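Local coordinates for general stress protein 26 (Bacillus anthracis, PDB 3EC6), which is of unknown function but binds flavin-adenine dinucleotide in a fold of the pyridoxamine 5'-phosphate oxidase family, consistent with flavin-dependent redox chemistry, at residues V19-R24 with P28-M33; M33-E38 with V62-G67; V41-T46 with N94-N99. All blocks are in the same frame, centred on the assembly; numbering follows the deposited sequence.

Interaction 1. Residues V19-R24 with P28-M33. With FAD (flavin-adenine dinucleotide), chain B.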
# COMPACT_ATOMS: atom_id res chain seq x y z
N VAL A 19 -1.01 0.79 5.46
CA VAL A 19 -0.43 1.46 4.29
C VAL A 19 -1.25 2.69 3.97
O VAL A 19 -2.47 2.57 3.86
CB VAL A 19 -0.47 0.53 3.07
CG1 VAL A 19 0.12 1.22 1.88
CG2 VAL A 19 0.33 -0.80 3.39
N LEU A 20 -0.59 3.85 3.86
CA LEU A 20 -1.27 5.08 3.43
C LEU A 20 -0.85 5.37 2.01
O LEU A 20 0.36 5.56 1.74
CB LEU A 20 -0.78 6.22 4.34
CG LEU A 20 -1.30 7.63 3.98
CD1 LEU A 20 -2.85 7.71 4.02
CD2 LEU A 20 -0.70 8.73 4.92
N SER A 21 -1.82 5.42 1.11
CA SER A 21 -1.50 5.73 -0.31
C SER A 21 -2.06 7.11 -0.66
O SER A 21 -3.15 7.51 -0.24
CB SER A 21 -2.17 4.70 -1.20
OG SER A 21 -1.72 3.40 -0.79
N THR A 22 -1.29 7.84 -1.45
CA THR A 22 -1.61 9.18 -1.92
C THR A 22 -1.27 9.26 -3.39
O THR A 22 -0.74 8.28 -3.99
CB THR A 22 -0.72 10.24 -1.18
OG1 THR A 22 0.66 9.80 -1.25
CG2 THR A 22 -1.14 10.37 0.30
N VAL A 23 -1.66 10.37 -4.03
CA VAL A 23 -1.25 10.67 -5.41
C VAL A 23 -0.18 11.75 -5.38
O VAL A 23 -0.36 12.76 -4.68
CB VAL A 23 -2.43 11.17 -6.24
CG1 VAL A 23 -1.96 11.48 -7.69
CG2 VAL A 23 -3.54 10.16 -6.24
N ARG A 24 0.92 11.52 -6.10
CA ARG A 24 2.16 12.34 -6.04
C ARG A 24 2.49 12.61 -7.47
O ARG A 24 3.00 11.73 -8.19
CB ARG A 24 3.32 11.58 -5.36
CG ARG A 24 4.66 12.36 -5.33
CD ARG A 24 5.70 11.79 -4.38
NE ARG A 24 5.16 11.70 -3.05
CZ ARG A 24 5.71 11.04 -2.02
NH1 ARG A 24 6.89 10.44 -2.14
NH2 ARG A 24 5.06 11.04 -0.87
N PRO A 28 0.86 7.06 -8.19
CA PRO A 28 0.54 6.60 -6.84
C PRO A 28 1.81 6.47 -5.98
O PRO A 28 2.91 6.18 -6.46
CB PRO A 28 -0.08 5.21 -7.07
CG PRO A 28 0.71 4.69 -8.31
CD PRO A 28 1.06 5.96 -9.16
N HIS A 29 1.63 6.70 -4.69
CA HIS A 29 2.70 6.49 -3.71
C HIS A 29 2.11 5.88 -2.47
O HIS A 29 1.08 6.35 -1.97
CB HIS A 29 3.35 7.80 -3.32
CG HIS A 29 4.44 7.62 -2.32
ND1 HIS A 29 4.22 7.62 -0.95
CD2 HIS A 29 5.77 7.37 -2.49
CE1 HIS A 29 5.38 7.43 -0.33
NE2 HIS A 29 6.33 7.28 -1.25
N SER A 30 2.80 4.91 -1.90
CA SER A 30 2.32 4.24 -0.70
C SER A 30 3.43 4.16 0.32
O SER A 30 4.57 3.94 -0.02
CB SER A 30 1.86 2.83 -1.01
OG SER A 30 0.68 2.85 -1.79
N ALA A 31 3.07 4.27 1.59
CA ALA A 31 4.05 4.20 2.68
C ALA A 31 3.43 3.42 3.83
O ALA A 31 2.22 3.55 4.10
CB ALA A 31 4.45 5.60 3.14
N PHE A 32 4.24 2.64 4.52
CA PHE A 32 3.81 2.08 5.81
C PHE A 32 3.71 3.21 6.82
O PHE A 32 4.59 4.07 6.89
CB PHE A 32 4.81 0.99 6.30
CG PHE A 32 4.91 -0.18 5.35
CD1 PHE A 32 3.84 -1.05 5.24
CD2 PHE A 32 6.05 -0.37 4.55
CE1 PHE A 32 3.89 -2.12 4.35
CE2 PHE A 32 6.11 -1.46 3.66
CZ PHE A 32 5.04 -2.33 3.59
N MSE A 33 2.67 3.18 7.64
CA MSE A 33 2.42 4.21 8.67
C MSE A 33 1.69 3.53 9.83
O MSE A 33 0.93 2.54 9.62
CB MSE A 33 1.58 5.41 8.17
CG MSE A 33 2.14 6.04 6.89
SE MSE A 33 3.76 7.00 7.19
CE MSE A 33 3.12 8.79 7.27
PA FAD B . 9.66 11.33 2.75
O1A FAD B . 9.10 12.74 2.75
O2A FAD B . 10.75 11.11 3.79
O5B FAD B . 10.39 10.96 1.34
C5B FAD B . 10.77 9.61 1.16
C4B FAD B . 10.03 9.20 -0.09
O4B FAD B . 10.65 9.85 -1.22
C3B FAD B . 10.12 7.68 -0.27
O3B FAD B . 8.90 7.05 0.13
C2B FAD B . 10.51 7.54 -1.74
O2B FAD B . 9.35 7.38 -2.55
C1B FAD B . 11.18 8.87 -2.10
N9A FAD B . 12.65 8.80 -1.92
C8A FAD B . 13.32 7.97 -1.05
N7A FAD B . 14.66 8.19 -1.17
C5A FAD B . 14.85 9.14 -2.10
C6A FAD B . 16.03 9.71 -2.59
N6A FAD B . 17.20 9.10 -2.33
N1A FAD B . 15.92 10.69 -3.57
C2A FAD B . 14.67 11.08 -4.05
N3A FAD B . 13.51 10.50 -3.55
C4A FAD B . 13.60 9.55 -2.58
N1 FAD B . 6.77 7.46 9.21
C2 FAD B . 6.02 8.41 9.88
O2 FAD B . 6.33 9.58 9.66
N3 FAD B . 4.97 8.05 10.70
C4 FAD B . 4.67 6.72 10.91
O4 FAD B . 3.71 6.40 11.67
C4X FAD B . 5.46 5.73 10.29
N5 FAD B . 5.17 4.40 10.52
C5X FAD B . 5.96 3.44 9.90
C6 FAD B . 5.66 2.09 10.17
C7 FAD B . 6.43 1.13 9.52
C7M FAD B . 6.12 -0.32 9.80
C8 FAD B . 7.48 1.49 8.64
C8M FAD B . 8.32 0.46 7.91
C9 FAD B . 7.73 2.84 8.35
C9A FAD B . 6.97 3.83 9.00
N10 FAD B . 7.23 5.17 8.75
C10 FAD B . 6.48 6.13 9.42
C1' FAD B . 8.20 5.66 7.72
C2' FAD B . 7.55 6.00 6.37
O2' FAD B . 6.91 4.85 5.81
C3' FAD B . 8.67 6.40 5.41
O3' FAD B . 9.36 7.50 6.02
C4' FAD B . 8.13 6.80 4.04
O4' FAD B . 9.19 6.92 3.05
C5' FAD B . 7.38 8.14 4.14
O5' FAD B . 6.94 8.52 2.85
P FAD B . 7.10 10.09 2.52
O1P FAD B . 6.88 10.36 1.03
O2P FAD B . 6.35 10.96 3.48
O3P FAD B . 8.66 10.13 2.89
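L20 and A31 form an antiparallel hydrogen-bonded pair, a pattern repeated by T22 with H29. L20 N reaches A31 O at 2.8 Å, T22 N reaches H29 O at 2.8 Å, and each pair has its return bond. Between them lies the non-hydrogen-bonded pair S21 and S30; in the conformer of S30 described, S21 OG and S30 OG hydrogen-bond at 2.7 Å. In that conformer S21 OG also bonds S30 of the second subunit, and S30 OG bonds S21 of the second subunit.

On the face of T22 and H29, the R24 guanidinium lies flat on the H29 ring, with centres 3.7 Å apart and planes at 24°. Both residues carry CG anti to the backbone N (chi1 177° in R24, 180° in H29), and their side chains run alongside each other. R24 NH2 donates to the phosphate oxygen O1P of FAD at 2.7 Å, NH1 adds a weak bond to the same atom, and NE is claimed by a salt bridge to D55. H29 NE2 donates to the ribose oxygen O3B of FAD at 2.9 Å, while ND1 bonds K52 NZ. F32 O accepts from the ribityl O2' of FAD at 2.7 Å.

T22 OG1 is held by D55 OD2 and K52 NZ, and K52 NZ also reaches L20 O. Helix 51-58 covers the T22 and A31 part of this face, while L20 packs on strands 61-66 and 113-126.

Interaction 2. Residues M33-E38 with V62-G67. With FAD (flavin-adenine dinucleotide), chain B.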
# COMPACT_ATOMS: atom_id res chain seq x y z
N MSE A 33 2.67 3.18 7.64
CA MSE A 33 2.42 4.21 8.67
C MSE A 33 1.69 3.53 9.83
O MSE A 33 0.93 2.54 9.62
CB MSE A 33 1.58 5.41 8.17
CG MSE A 33 2.14 6.04 6.89
SE MSE A 33 3.76 7.00 7.19
CE MSE A 33 3.12 8.79 7.27
N MSE A 34 1.94 3.99 11.06
CA MSE A 34 1.13 3.60 12.22
C MSE A 34 -0.17 4.39 12.24
O MSE A 34 -0.17 5.60 12.09
CB MSE A 34 1.91 3.88 13.50
CG MSE A 34 3.16 3.12 13.47
SE MSE A 34 4.17 3.32 15.10
CE MSE A 34 2.77 3.91 16.22
N PHE A 35 -1.28 3.70 12.48
CA PHE A 35 -2.57 4.38 12.49
C PHE A 35 -3.20 4.46 13.87
O PHE A 35 -3.35 3.42 14.55
CB PHE A 35 -3.56 3.66 11.52
CG PHE A 35 -3.26 3.91 10.09
CD1 PHE A 35 -3.92 4.93 9.39
CD2 PHE A 35 -2.26 3.14 9.44
CE1 PHE A 35 -3.60 5.17 8.00
CE2 PHE A 35 -1.94 3.42 8.08
CZ PHE A 35 -2.60 4.41 7.37
N PHE A 36 -3.66 5.66 14.22
CA PHE A 36 -4.50 5.87 15.42
C PHE A 36 -5.90 6.25 14.99
O PHE A 36 -6.18 6.34 13.81
CB PHE A 36 -3.90 7.03 16.25
CG PHE A 36 -2.45 6.85 16.51
CD1 PHE A 36 -2.02 6.06 17.54
CD2 PHE A 36 -1.52 7.41 15.63
CE1 PHE A 36 -0.63 5.85 17.75
CE2 PHE A 36 -0.12 7.22 15.84
CZ PHE A 36 0.30 6.44 16.89
N HIS A 37 -6.82 6.43 15.94
CA HIS A 37 -8.18 6.72 15.48
C HIS A 37 -9.01 7.36 16.59
O HIS A 37 -8.65 7.25 17.80
CB HIS A 37 -8.86 5.43 15.01
CG HIS A 37 -9.37 4.63 16.14
ND1 HIS A 37 -8.55 3.86 16.92
CD2 HIS A 37 -10.62 4.52 16.66
CE1 HIS A 37 -9.26 3.31 17.89
NE2 HIS A 37 -10.52 3.67 17.74
N GLU A 38 -10.04 8.08 16.16
CA GLU A 38 -11.14 8.49 17.02
C GLU A 38 -12.39 8.07 16.31
O GLU A 38 -12.73 8.61 15.26
CB GLU A 38 -11.09 9.97 17.21
CG GLU A 38 -10.18 10.27 18.37
CD GLU A 38 -10.44 11.63 18.94
OE1 GLU A 38 -11.04 12.46 18.22
OE2 GLU A 38 -10.03 11.86 20.10
N VAL A 62 -7.12 10.00 -0.30
CA VAL A 62 -6.15 8.98 0.18
C VAL A 62 -6.82 7.65 0.31
O VAL A 62 -8.04 7.53 0.29
CB VAL A 62 -5.54 9.37 1.56
CG1 VAL A 62 -4.82 10.72 1.44
CG2 VAL A 62 -6.59 9.39 2.68
N HIS A 63 -6.01 6.62 0.39
CA HIS A 63 -6.52 5.25 0.49
C HIS A 63 -5.70 4.58 1.60
O HIS A 63 -4.49 4.81 1.71
CB HIS A 63 -6.30 4.56 -0.85
CG HIS A 63 -6.82 3.16 -0.90
ND1 HIS A 63 -6.07 2.09 -0.45
CD2 HIS A 63 -8.02 2.67 -1.27
CE1 HIS A 63 -6.78 0.98 -0.60
NE2 HIS A 63 -7.97 1.30 -1.09
N VAL A 64 -6.35 3.80 2.45
CA VAL A 64 -5.70 3.08 3.56
C VAL A 64 -6.01 1.60 3.47
O VAL A 64 -7.14 1.24 3.25
CB VAL A 64 -6.20 3.63 4.92
CG1 VAL A 64 -5.66 2.80 6.08
CG2 VAL A 64 -5.79 5.09 5.09
N LEU A 65 -4.98 0.78 3.64
CA LEU A 65 -5.10 -0.67 3.87
C LEU A 65 -4.66 -0.90 5.29
O LEU A 65 -3.57 -0.46 5.70
CB LEU A 65 -4.22 -1.52 2.93
CG LEU A 65 -4.54 -1.38 1.47
CD1 LEU A 65 -3.47 -2.15 0.70
CD2 LEU A 65 -5.89 -2.08 1.23
N LEU A 66 -5.50 -1.56 6.09
CA LEU A 66 -5.16 -1.74 7.54
C LEU A 66 -5.73 -3.04 8.08
O LEU A 66 -6.86 -3.39 7.80
CB LEU A 66 -5.72 -0.57 8.36
CG LEU A 66 -5.47 -0.54 9.88
CD1 LEU A 66 -3.98 -0.29 10.15
CD2 LEU A 66 -6.28 0.60 10.48
N GLY A 67 -4.90 -3.76 8.85
CA GLY A 67 -5.41 -4.91 9.62
C GLY A 67 -4.68 -6.21 9.40
O GLY A 67 -4.80 -7.16 10.21
PA FAD B . 9.66 11.33 2.75
O1A FAD B . 9.10 12.74 2.75
O2A FAD B . 10.75 11.11 3.79
O5B FAD B . 10.39 10.96 1.34
C5B FAD B . 10.77 9.61 1.16
C4B FAD B . 10.03 9.20 -0.09
O4B FAD B . 10.65 9.85 -1.22
C3B FAD B . 10.12 7.68 -0.27
O3B FAD B . 8.90 7.05 0.13
C2B FAD B . 10.51 7.54 -1.74
O2B FAD B . 9.35 7.38 -2.55
C1B FAD B . 11.18 8.87 -2.10
N9A FAD B . 12.65 8.80 -1.92
C8A FAD B . 13.32 7.97 -1.05
N7A FAD B . 14.66 8.19 -1.17
C5A FAD B . 14.85 9.14 -2.10
C6A FAD B . 16.03 9.71 -2.59
N6A FAD B . 17.20 9.10 -2.33
N1A FAD B . 15.92 10.69 -3.57
C2A FAD B . 14.67 11.08 -4.05
N3A FAD B . 13.51 10.50 -3.55
C4A FAD B . 13.60 9.55 -2.58
N1 FAD B . 6.77 7.46 9.21
C2 FAD B . 6.02 8.41 9.88
O2 FAD B . 6.33 9.58 9.66
N3 FAD B . 4.97 8.05 10.70
C4 FAD B . 4.67 6.72 10.91
O4 FAD B . 3.71 6.40 11.67
C4X FAD B . 5.46 5.73 10.29
N5 FAD B . 5.17 4.40 10.52
C5X FAD B . 5.96 3.44 9.90
C6 FAD B . 5.66 2.09 10.17
C7 FAD B . 6.43 1.13 9.52
C7M FAD B . 6.12 -0.32 9.80
C8 FAD B . 7.48 1.49 8.64
C8M FAD B . 8.32 0.46 7.91
C9 FAD B . 7.73 2.84 8.35
C9A FAD B . 6.97 3.83 9.00
N10 FAD B . 7.23 5.17 8.75
C10 FAD B . 6.48 6.13 9.42
C1' FAD B . 8.20 5.66 7.72
C2' FAD B . 7.55 6.00 6.37
O2' FAD B . 6.91 4.85 5.81
C3' FAD B . 8.67 6.40 5.41
O3' FAD B . 9.36 7.50 6.02
C4' FAD B . 8.13 6.80 4.04
O4' FAD B . 9.19 6.92 3.05
C5' FAD B . 7.38 8.14 4.14
O5' FAD B . 6.94 8.52 2.85
P FAD B . 7.10 10.09 2.52
O1P FAD B . 6.88 10.36 1.03
O2P FAD B . 6.35 10.96 3.48
O3P FAD B . 8.66 10.13 2.89
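Inside the curled antiparallel barrel, F35 of strand 27-38 meets V64 and L66 of strand 61-66 in an apolar core contact. The two strands are not neighbours: strand 17-24 pairs with both, and even the nearest CA atoms of the two segments, those of F35 and L66, are 8.3 Å apart.

F35 and V64 approach from opposite directions. V64 CG1 sits over one face of the phenyl ring, 4.0 Å from its centroid and 28° off the ring normal, a CH-pi contact. The second methyl, V64 CG2, comes to 3.6 Å from F35 CE1. L66 slides past the ring the other way and touches it obliquely, with CD1 at 3.9 Å from F35 CD2. The F35 ring also packs on L20 and V44.

One residue earlier, the CB of selenomethionine M34 leaves its CA away from 62-67, and the backbone N of M34 donates to O4 of FAD at 3.1 Å, with a weak second bond to N5. An apolar barrel core with the flavin at its edge is the arrangement of the FMN-binding split barrel, the fold of the pyridoxamine 5'-phosphate oxidase family.

Interaction 3. Residues V41-T46 with N94-N99. With FAD (flavin-adenine dinucleotide), chain B.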
# COMPACT_ATOMS: atom_id res chain seq x y z
N VAL A 41 -12.56 7.83 12.35
CA VAL A 41 -11.60 8.78 11.78
C VAL A 41 -10.19 8.34 12.11
O VAL A 41 -9.87 8.09 13.27
CB VAL A 41 -11.86 10.23 12.33
CG1 VAL A 41 -10.79 11.18 11.82
CG2 VAL A 41 -13.29 10.70 11.88
N LEU A 42 -9.34 8.22 11.08
CA LEU A 42 -7.99 7.67 11.31
C LEU A 42 -7.02 8.85 11.37
O LEU A 42 -7.24 9.91 10.81
CB LEU A 42 -7.53 6.71 10.18
CG LEU A 42 -8.46 5.50 10.04
CD1 LEU A 42 -7.97 4.65 8.88
CD2 LEU A 42 -8.49 4.66 11.30
N TYR A 43 -5.92 8.65 12.10
CA TYR A 43 -4.88 9.70 12.21
C TYR A 43 -3.51 9.04 12.10
O TYR A 43 -3.32 7.93 12.60
CB TYR A 43 -4.92 10.39 13.58
CG TYR A 43 -6.18 11.22 13.85
CD1 TYR A 43 -6.22 12.59 13.49
CD2 TYR A 43 -7.32 10.64 14.41
CE1 TYR A 43 -7.39 13.38 13.71
CE2 TYR A 43 -8.48 11.40 14.60
CZ TYR A 43 -8.51 12.75 14.26
OH TYR A 43 -9.64 13.53 14.45
N VAL A 44 -2.58 9.71 11.44
CA VAL A 44 -1.19 9.22 11.36
C VAL A 44 -0.30 10.38 11.82
O VAL A 44 -0.51 11.53 11.43
CB VAL A 44 -0.83 8.86 9.92
CG1 VAL A 44 0.65 8.52 9.79
CG2 VAL A 44 -1.68 7.67 9.46
N ALA A 45 0.68 10.06 12.67
CA ALA A 45 1.65 11.04 13.15
C ALA A 45 2.81 11.06 12.19
O ALA A 45 3.35 9.99 11.83
CB ALA A 45 2.09 10.65 14.57
N THR A 46 3.23 12.26 11.77
CA THR A 46 4.35 12.34 10.84
C THR A 46 5.07 13.68 10.99
O THR A 46 4.61 14.56 11.76
CB THR A 46 3.94 12.00 9.37
OG1 THR A 46 5.13 11.73 8.62
CG2 THR A 46 3.16 13.14 8.73
N ASN A 94 -1.02 14.87 21.74
CA ASN A 94 -0.58 14.31 23.01
C ASN A 94 -1.25 12.97 23.28
O ASN A 94 -0.62 12.07 23.85
CB ASN A 94 -0.85 15.30 24.16
CG ASN A 94 0.01 16.56 24.07
OD1 ASN A 94 1.06 16.54 23.49
ND2 ASN A 94 -0.45 17.65 24.68
N LYS A 95 -2.48 12.81 22.82
CA LYS A 95 -3.22 11.55 23.01
C LYS A 95 -2.53 10.38 22.33
O LYS A 95 -2.35 9.31 22.91
CB LYS A 95 -4.67 11.71 22.51
CG LYS A 95 -5.53 10.47 22.65
CD LYS A 95 -6.99 10.80 22.24
CE LYS A 95 -7.82 9.55 22.12
NZ LYS A 95 -9.28 9.98 22.08
N PHE A 96 -2.07 10.60 21.11
CA PHE A 96 -1.54 9.51 20.28
C PHE A 96 -0.04 9.36 20.46
O PHE A 96 0.50 8.38 19.97
CB PHE A 96 -1.89 9.73 18.79
CG PHE A 96 -3.36 9.77 18.55
CD1 PHE A 96 -4.18 8.85 19.17
CD2 PHE A 96 -3.89 10.71 17.65
CE1 PHE A 96 -5.58 8.86 18.93
CE2 PHE A 96 -5.28 10.75 17.42
CZ PHE A 96 -6.11 9.85 18.07
N TRP A 97 0.62 10.33 21.10
CA TRP A 97 2.09 10.26 21.23
C TRP A 97 2.53 8.95 21.88
O TRP A 97 1.92 8.49 22.83
CB TRP A 97 2.66 11.45 22.02
CG TRP A 97 4.14 11.22 22.17
CD1 TRP A 97 4.79 10.72 23.27
CD2 TRP A 97 5.16 11.44 21.16
NE1 TRP A 97 6.14 10.61 23.00
CE2 TRP A 97 6.39 11.06 21.73
CE3 TRP A 97 5.14 11.96 19.85
CZ2 TRP A 97 7.60 11.13 21.02
CZ3 TRP A 97 6.36 12.05 19.15
CH2 TRP A 97 7.57 11.65 19.75
N ASN A 98 3.60 8.35 21.38
CA ASN A 98 4.18 7.16 22.03
C ASN A 98 5.60 7.01 21.53
O ASN A 98 5.96 7.65 20.52
CB ASN A 98 3.35 5.90 21.76
CG ASN A 98 3.39 5.48 20.33
OD1 ASN A 98 4.27 4.72 19.91
ND2 ASN A 98 2.49 6.05 19.52
N ASN A 99 6.39 6.16 22.16
CA ASN A 99 7.84 6.18 21.87
C ASN A 99 8.21 5.56 20.51
O ASN A 99 9.31 5.79 20.01
CB ASN A 99 8.65 5.56 23.02
CG ASN A 99 8.64 6.47 24.28
OD1 ASN A 99 8.33 7.69 24.19
ND2 ASN A 99 8.99 5.89 25.43
PA FAD B . 9.66 11.33 2.75
O1A FAD B . 9.10 12.74 2.75
O2A FAD B . 10.75 11.11 3.79
O5B FAD B . 10.39 10.96 1.34
C5B FAD B . 10.77 9.61 1.16
C4B FAD B . 10.03 9.20 -0.09
O4B FAD B . 10.65 9.85 -1.22
C3B FAD B . 10.12 7.68 -0.27
O3B FAD B . 8.90 7.05 0.13
C2B FAD B . 10.51 7.54 -1.74
O2B FAD B . 9.35 7.38 -2.55
C1B FAD B . 11.18 8.87 -2.10
N9A FAD B . 12.65 8.80 -1.92
C8A FAD B . 13.32 7.97 -1.05
N7A FAD B . 14.66 8.19 -1.17
C5A FAD B . 14.85 9.14 -2.10
C6A FAD B . 16.03 9.71 -2.59
N6A FAD B . 17.20 9.10 -2.33
N1A FAD B . 15.92 10.69 -3.57
C2A FAD B . 14.67 11.08 -4.05
N3A FAD B . 13.51 10.50 -3.55
C4A FAD B . 13.60 9.55 -2.58
N1 FAD B . 6.77 7.46 9.21
C2 FAD B . 6.02 8.41 9.88
O2 FAD B . 6.33 9.58 9.66
N3 FAD B . 4.97 8.05 10.70
C4 FAD B . 4.67 6.72 10.91
O4 FAD B . 3.71 6.40 11.67
C4X FAD B . 5.46 5.73 10.29
N5 FAD B . 5.17 4.40 10.52
C5X FAD B . 5.96 3.44 9.90
C6 FAD B . 5.66 2.09 10.17
C7 FAD B . 6.43 1.13 9.52
C7M FAD B . 6.12 -0.32 9.80
C8 FAD B . 7.48 1.49 8.64
C8M FAD B . 8.32 0.46 7.91
C9 FAD B . 7.73 2.84 8.35
C9A FAD B . 6.97 3.83 9.00
N10 FAD B . 7.23 5.17 8.75
C10 FAD B . 6.48 6.13 9.42
C1' FAD B . 8.20 5.66 7.72
C2' FAD B . 7.55 6.00 6.37
O2' FAD B . 6.91 4.85 5.81
C3' FAD B . 8.67 6.40 5.41
O3' FAD B . 9.36 7.50 6.02
C4' FAD B . 8.13 6.80 4.04
O4' FAD B . 9.19 6.92 3.05
C5' FAD B . 7.38 8.14 4.14
O5' FAD B . 6.94 8.52 2.85
P FAD B . 7.10 10.09 2.52
O1P FAD B . 6.88 10.36 1.03
O2P FAD B . 6.35 10.96 3.48
O3P FAD B . 8.66 10.13 2.89
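Y43, near the middle of strand 41-47, meets F96 from the last turn of helix 90-96, and this aromatic pair carries the whole contact. F96 CE2 reaches in to 3.6 Å from Y43 CD2 and also lies near CG and CB of the tyrosine, so the touching part of Y43 is the root of its ring and not its hydroxyl end. The rings are oblique, with centroids 5.5 Å apart and planes at 35°. The CB of Y43 already points toward F96; with CG anti to the carbonyl carbon (chi1 -67°), the ring swings its CG and CD2 side against F96 CE2. F96 also has its ring against that of F36, on the neighbouring strand 27-38. Just past the helix end, N98 ND2 donates to F96 O at 3.1 Å, nearly within its own amide plane, bridging the helix end and the chain beyond it.

Helix 90-96 lies on the outer side of the split barrel of this flavin-binding family. The CB of V44, the next residue, turns the other way, and its side chain packs on M33 and F35 in the interior. A45 directs its carbonyl at the isoalloxazine: FAD N3 donates to A45 O at 2.8 Å, and the bond is almost straight. T46 follows with its hydroxyl anti to the backbone N (chi1 -163°), donating from OG1 to FAD O2 at 2.7 Å and also bonding S50 OG.

Overall arrangement
All three contacts use strands of one curled sheet and border the same FAD; interaction 3 adds the end of helix 90-96. Interactions 1 and 2 have centres about 11 Å apart, share M33, and are joined by probable hydrogen bonds such as S21 N to H63 O, 2.8 Å. Interaction 3, about 11 Å from interaction 2 between centres, is tied to it by a probable hydrogen bond from F36 N to Y43 O and by the salt bridge K95 NZ to E38 OE2, 2.8 Å. Interactions 1 and 3 have centres about 17 Å apart, yet M33 CE touches V44 CG1 at 3.5 Å. R24, H29 and F32 O hold phosphate, ribose and ribityl, M33 lies against the flavin ring, 41-46 binds its pyrimidine edge, and E79 of the second subunit also bonds FAD.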